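PDB 3THI: protein (thiaminase I) from Bacillus subtilis, which breaks down thiamin, probably by transferring its pyrimidine group from the thiazole to a nucleophile such as an organic base. Local coordinates for residues A[181-193]-A[350-362]. Numbering follows the deposited sequence.
Sequences LDPLNDKVIRGLR and LKDAKQVLPEALG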
loop_
_atom_site.group_PDB
_atom_site.type_symbol
_atom_site.label_atom_id
_atom_site.label_comp_id
_atom_site.label_asym_id
_atom_site.label_seq_id
_atom_site.Cartn_x
_atom_site.Cartn_y
_atom_site.Cartn_z
ATOM N N LEU A 181 14.700 18.082 -6.664
ATOM C CA LEU A 181 14.327 18.391 -5.286
ATOM C C LEU A 181 14.484 19.898 -5.064
ATOM O O LEU A 181 14.359 20.396 -3.936
ATOM C CB LEU A 181 15.231 17.632 -4.316
ATOM C CG LEU A 181 14.922 16.150 -4.171
ATOM C CD1 LEU A 181 15.940 15.517 -3.303
ATOM C CD2 LEU A 181 13.557 15.968 -3.571
ATOM N N ASP A 182 14.766 20.604 -6.158
ATOM C CA ASP A 182 14.966 22.047 -6.159
ATOM C C ASP A 182 14.841 22.500 -7.610
ATOM O O ASP A 182 15.699 22.191 -8.442
ATOM C CB ASP A 182 16.362 22.367 -5.603
ATOM C CG ASP A 182 16.671 23.852 -5.596
ATOM O OD1 ASP A 182 15.820 24.684 -5.993
ATOM O OD2 ASP A 182 17.795 24.199 -5.189
ATOM N N PRO A 183 13.789 23.273 -7.925
ATOM C CA PRO A 183 12.748 23.730 -7.000
ATOM C C PRO A 183 11.677 22.677 -6.705
ATOM O O PRO A 183 11.311 21.881 -7.572
ATOM C CB PRO A 183 12.153 24.915 -7.747
ATOM C CG PRO A 183 12.159 24.425 -9.160
ATOM C CD PRO A 183 13.550 23.806 -9.280
ATOM N N LEU A 184 11.187 22.662 -5.470
ATOM C CA LEU A 184 10.139 21.716 -5.102
ATOM C C LEU A 184 8.848 22.244 -5.690
ATOM O O LEU A 184 8.734 23.438 -5.946
ATOM C CB LEU A 184 10.007 21.616 -3.581
ATOM C CG LEU A 184 11.088 20.820 -2.863
ATOM C CD1 LEU A 184 10.976 21.075 -1.391
ATOM C CD2 LEU A 184 10.951 19.344 -3.183
ATOM N N ASN A 185 7.885 21.366 -5.942
ATOM C CA ASN A 185 6.618 21.829 -6.481
ATOM C C ASN A 185 5.844 22.469 -5.333
ATOM O O ASN A 185 5.563 21.818 -4.326
ATOM C CB ASN A 185 5.806 20.693 -7.094
ATOM C CG ASN A 185 4.489 21.172 -7.668
ATOM O OD1 ASN A 185 3.587 21.567 -6.932
ATOM N ND2 ASN A 185 4.383 21.172 -8.989
ATOM N N ASP A 186 5.509 23.747 -5.493
ATOM C CA ASP A 186 4.793 24.497 -4.463
ATOM C C ASP A 186 3.383 24.027 -4.174
ATOM O O ASP A 186 2.966 24.032 -3.025
ATOM C CB ASP A 186 4.807 25.990 -4.783
ATOM C CG ASP A 186 6.194 26.587 -4.661
ATOM O OD1 ASP A 186 6.729 26.594 -3.529
ATOM O OD2 ASP A 186 6.756 27.017 -5.694
ATOM N N LYS A 187 2.647 23.651 -5.216
ATOM C CA LYS A 187 1.285 23.162 -5.057
ATOM C C LYS A 187 1.302 21.880 -4.224
ATOM O O LYS A 187 0.491 21.716 -3.307
ATOM C CB LYS A 187 0.653 22.880 -6.425
ATOM C CG LYS A 187 0.056 24.083 -7.125
ATOM C CD LYS A 187 -0.360 23.721 -8.550
ATOM C CE LYS A 187 -1.156 24.836 -9.219
ATOM N NZ LYS A 187 -2.505 24.985 -8.591
ATOM N N VAL A 188 2.235 20.982 -4.547
ATOM C CA VAL A 188 2.369 19.715 -3.840
ATOM C C VAL A 188 2.706 19.979 -2.387
ATOM O O VAL A 188 2.091 19.402 -1.491
ATOM C CB VAL A 188 3.455 18.818 -4.466
ATOM C CG1 VAL A 188 3.641 17.544 -3.646
ATOM C CG2 VAL A 188 3.068 18.453 -5.875
ATOM N N ILE A 189 3.674 20.863 -2.161
ATOM C CA ILE A 189 4.081 21.223 -0.805
ATOM C C ILE A 189 2.903 21.844 -0.047
ATOM O O ILE A 189 2.662 21.502 1.109
ATOM C CB ILE A 189 5.295 22.190 -0.812
ATOM C CG1 ILE A 189 6.547 21.448 -1.294
ATOM C CG2 ILE A 189 5.538 22.765 0.577
ATOM C CD1 ILE A 189 6.925 20.256 -0.423
ATOM N N ARG A 190 2.147 22.715 -0.709
ATOM C CA ARG A 190 0.991 23.343 -0.072
ATOM C C ARG A 190 -0.030 22.279 0.305
ATOM O O ARG A 190 -0.720 22.395 1.316
ATOM C CB ARG A 190 0.360 24.396 -0.984
ATOM C CG ARG A 190 1.049 25.754 -0.897
ATOM C CD ARG A 190 0.331 26.810 -1.730
ATOM N NE ARG A 190 0.640 26.729 -3.159
ATOM C CZ ARG A 190 -0.269 26.800 -4.131
ATOM N NH1 ARG A 190 -1.558 26.942 -3.842
ATOM N NH2 ARG A 190 0.116 26.784 -5.399
ATOM N N GLY A 191 -0.118 21.251 -0.530
ATOM C CA GLY A 191 -1.028 20.156 -0.271
ATOM C C GLY A 191 -0.592 19.386 0.962
ATOM O O GLY A 191 -1.398 19.146 1.860
ATOM N N LEU A 192 0.696 19.051 1.040
ATOM C CA LEU A 192 1.214 18.295 2.181
ATOM C C LEU A 192 1.140 19.104 3.477
ATOM O O LEU A 192 0.864 18.553 4.539
ATOM C CB LEU A 192 2.642 17.806 1.907
ATOM C CG LEU A 192 2.861 16.889 0.696
ATOM C CD1 LEU A 192 4.330 16.549 0.555
ATOM C CD2 LEU A 192 2.034 15.614 0.835
ATOM N N ARG A 193 1.374 20.411 3.380
ATOM C CA ARG A 193 1.297 21.290 4.541
ATOM C C ARG A 193 -0.129 21.371 5.021
ATOM O O ARG A 193 -0.375 21.381 6.220
ATOM C CB ARG A 193 1.766 22.704 4.209
ATOM C CG ARG A 193 3.248 22.818 4.069
ATOM C CD ARG A 193 3.674 24.242 3.845
ATOM N NE ARG A 193 4.986 24.400 4.436
ATOM C CZ ARG A 193 5.242 25.176 5.480
ATOM N NH1 ARG A 193 4.268 25.883 6.034
ATOM N NH2 ARG A 193 6.458 25.192 6.005
ATOM N N LEU A 350 15.540 9.243 -2.489
ATOM C CA LEU A 350 14.891 9.203 -1.185
ATOM C C LEU A 350 15.802 9.799 -0.113
ATOM O O LEU A 350 15.337 10.516 0.783
ATOM C CB LEU A 350 14.522 7.757 -0.838
ATOM C CG LEU A 350 13.050 7.337 -0.801
ATOM C CD1 LEU A 350 12.176 8.227 -1.640
ATOM C CD2 LEU A 350 12.949 5.893 -1.238
ATOM N N LYS A 351 17.098 9.504 -0.197
ATOM C CA LYS A 351 18.058 10.050 0.767
ATOM C C LYS A 351 18.134 11.566 0.596
ATOM O O LYS A 351 18.118 12.318 1.571
ATOM C CB LYS A 351 19.447 9.433 0.577
ATOM C CG LYS A 351 19.521 7.959 0.926
ATOM C CD LYS A 351 20.960 7.461 0.992
ATOM C CE LYS A 351 21.028 6.012 1.474
ATOM N NZ LYS A 351 22.405 5.622 1.913
ATOM N N ASP A 352 18.192 12.000 -0.661
ATOM C CA ASP A 352 18.253 13.411 -1.007
ATOM C C ASP A 352 17.004 14.159 -0.558
ATOM O O ASP A 352 17.083 15.331 -0.160
ATOM C CB ASP A 352 18.386 13.575 -2.526
ATOM C CG ASP A 352 19.761 13.212 -3.046
ATOM O OD1 ASP A 352 20.720 13.186 -2.246
ATOM O OD2 ASP A 352 19.874 12.967 -4.270
ATOM N N ALA A 353 15.850 13.502 -0.692
ATOM C CA ALA A 353 14.569 14.090 -0.323
ATOM C C ALA A 353 14.437 14.407 1.156
ATOM O O ALA A 353 13.929 15.471 1.500
ATOM C CB ALA A 353 13.418 13.199 -0.772
ATOM N N LYS A 354 14.890 13.509 2.032
ATOM C CA LYS A 354 14.768 13.767 3.471
ATOM C C LYS A 354 15.643 14.923 3.983
ATOM O O LYS A 354 15.502 15.378 5.124
ATOM C CB LYS A 354 14.970 12.496 4.309
ATOM C CG LYS A 354 16.406 12.080 4.569
ATOM C CD LYS A 354 16.438 10.970 5.620
ATOM C CE LYS A 354 17.861 10.606 6.029
ATOM N NZ LYS A 354 17.896 9.633 7.165
ATOM N N GLN A 355 16.524 15.419 3.123
ATOM C CA GLN A 355 17.386 16.539 3.478
ATOM C C GLN A 355 16.740 17.853 3.047
ATOM O O GLN A 355 17.271 18.930 3.322
ATOM C CB GLN A 355 18.721 16.421 2.765
ATOM C CG GLN A 355 19.505 15.188 3.077
ATOM C CD GLN A 355 20.911 15.312 2.556
ATOM O OE1 GLN A 355 21.800 15.719 3.296
ATOM N NE2 GLN A 355 21.116 15.036 1.260
ATOM N N VAL A 356 15.583 17.769 2.393
ATOM C CA VAL A 356 14.926 18.968 1.899
ATOM C C VAL A 356 13.413 19.053 2.175
ATOM O O VAL A 356 12.890 20.139 2.438
ATOM C CB VAL A 356 15.253 19.135 0.367
ATOM C CG1 VAL A 356 14.297 18.343 -0.491
ATOM C CG2 VAL A 356 15.282 20.599 -0.019
ATOM N N LEU A 357 12.732 17.909 2.174
ATOM C CA LEU A 357 11.286 17.866 2.403
ATOM C C LEU A 357 10.837 18.293 3.804
ATOM O O LEU A 357 9.881 19.067 3.932
ATOM C CB LEU A 357 10.724 16.492 2.039
ATOM C CG LEU A 357 9.685 16.412 0.924
ATOM C CD1 LEU A 357 10.097 17.250 -0.258
ATOM C CD2 LEU A 357 9.518 14.973 0.493
ATOM N N PRO A 358 11.476 17.781 4.867
ATOM C CA PRO A 358 11.086 18.164 6.232
ATOM C C PRO A 358 11.161 19.687 6.462
ATOM O O PRO A 358 10.357 20.246 7.210
ATOM C CB PRO A 358 12.094 17.407 7.092
ATOM C CG PRO A 358 12.303 16.159 6.322
ATOM C CD PRO A 358 12.461 16.680 4.914
ATOM N N GLU A 359 12.129 20.350 5.829
ATOM C CA GLU A 359 12.274 21.807 5.957
ATOM C C GLU A 359 11.121 22.495 5.235
ATOM O O GLU A 359 10.460 23.371 5.798
ATOM C CB GLU A 359 13.587 22.287 5.337
ATOM C CG GLU A 359 14.836 21.723 5.985
ATOM C CD GLU A 359 16.086 22.505 5.609
ATOM O OE1 GLU A 359 16.085 23.743 5.808
ATOM O OE2 GLU A 359 17.063 21.889 5.120
ATOM N N ALA A 360 10.895 22.076 3.985
ATOM C CA ALA A 360 9.830 22.606 3.134
ATOM C C ALA A 360 8.450 22.445 3.773
ATOM O O ALA A 360 7.553 23.266 3.560
ATOM C CB ALA A 360 9.867 21.936 1.771
ATOM N N LEU A 361 8.288 21.397 4.572
ATOM C CA LEU A 361 7.020 21.132 5.244
ATOM C C LEU A 361 6.874 21.783 6.629
ATOM O O LEU A 361 5.757 21.930 7.122
ATOM C CB LEU A 361 6.778 19.621 5.323
ATOM C CG LEU A 361 6.750 18.830 4.002
ATOM C CD1 LEU A 361 6.617 17.344 4.310
ATOM C CD2 LEU A 361 5.609 19.306 3.087
ATOM N N GLY A 362 7.989 22.168 7.250
ATOM C CA GLY A 362 7.944 22.818 8.557
ATOM C C GLY A 362 8.185 21.947 9.778
ATOM O O GLY A 362 7.973 22.377 10.911
#
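Leu181, Leu361 and Arg193 bury the most surface where residues 181-193 meet residues 350-362. The two methyls of Leu181 part company: CD1 approaches Asp352 CB so closely that the detail there is doubtful, its side chain crossing that of Asp352 at about a right angle, while CD2 lies 3.9 Å from Ala353 CB and also meets Val356 CG1. With CG opposite the carbonyl carbon (chi1 -76°), the branch is carried to Asp352, Ala353 and Val356. With an alanine here, both methyl contacts would be gone, and the apolar side of Ala353 and Val356 would probably lose much of its cover, opening a gap beside Ala353.

Leu184 continues the apolar line. Its CD1 sits on Ala360 CB at 3.5 Å, tighter than usual for two carbons, and its CD2 faces Leu357 CD1. Leu361 starts out pointing away from the other segment, yet its CD2 turns back to lie 3.5 Å from Leu192 CB and 3.9 Å from Ile189 CD1, joining the two helices.

Polar closure comes from Arg193, whose chain bends at chi3. NE donates to Ala360 O over 2.9 Å with an N-H...O angle of 163°, and NH2 reaches the same oxygen at 3.3 Å, less straight. This side-on grip keeps Ala360 O in the guanidinium plane, while Leu361 O lies over one face.

Helix 186-193 and helix 357-361 approach to 10.3 Å between axes at a crossing of -71°. Leu184 also touches Tyr161, linking the contact to helix 154-169. The geometry is that of steeply crossed helix packing with an arginine gripping a C-terminal carbonyl, here fastening the last modelled helix to the thiaminase-1 family region, whose clan is that of periplasmic binding proteins.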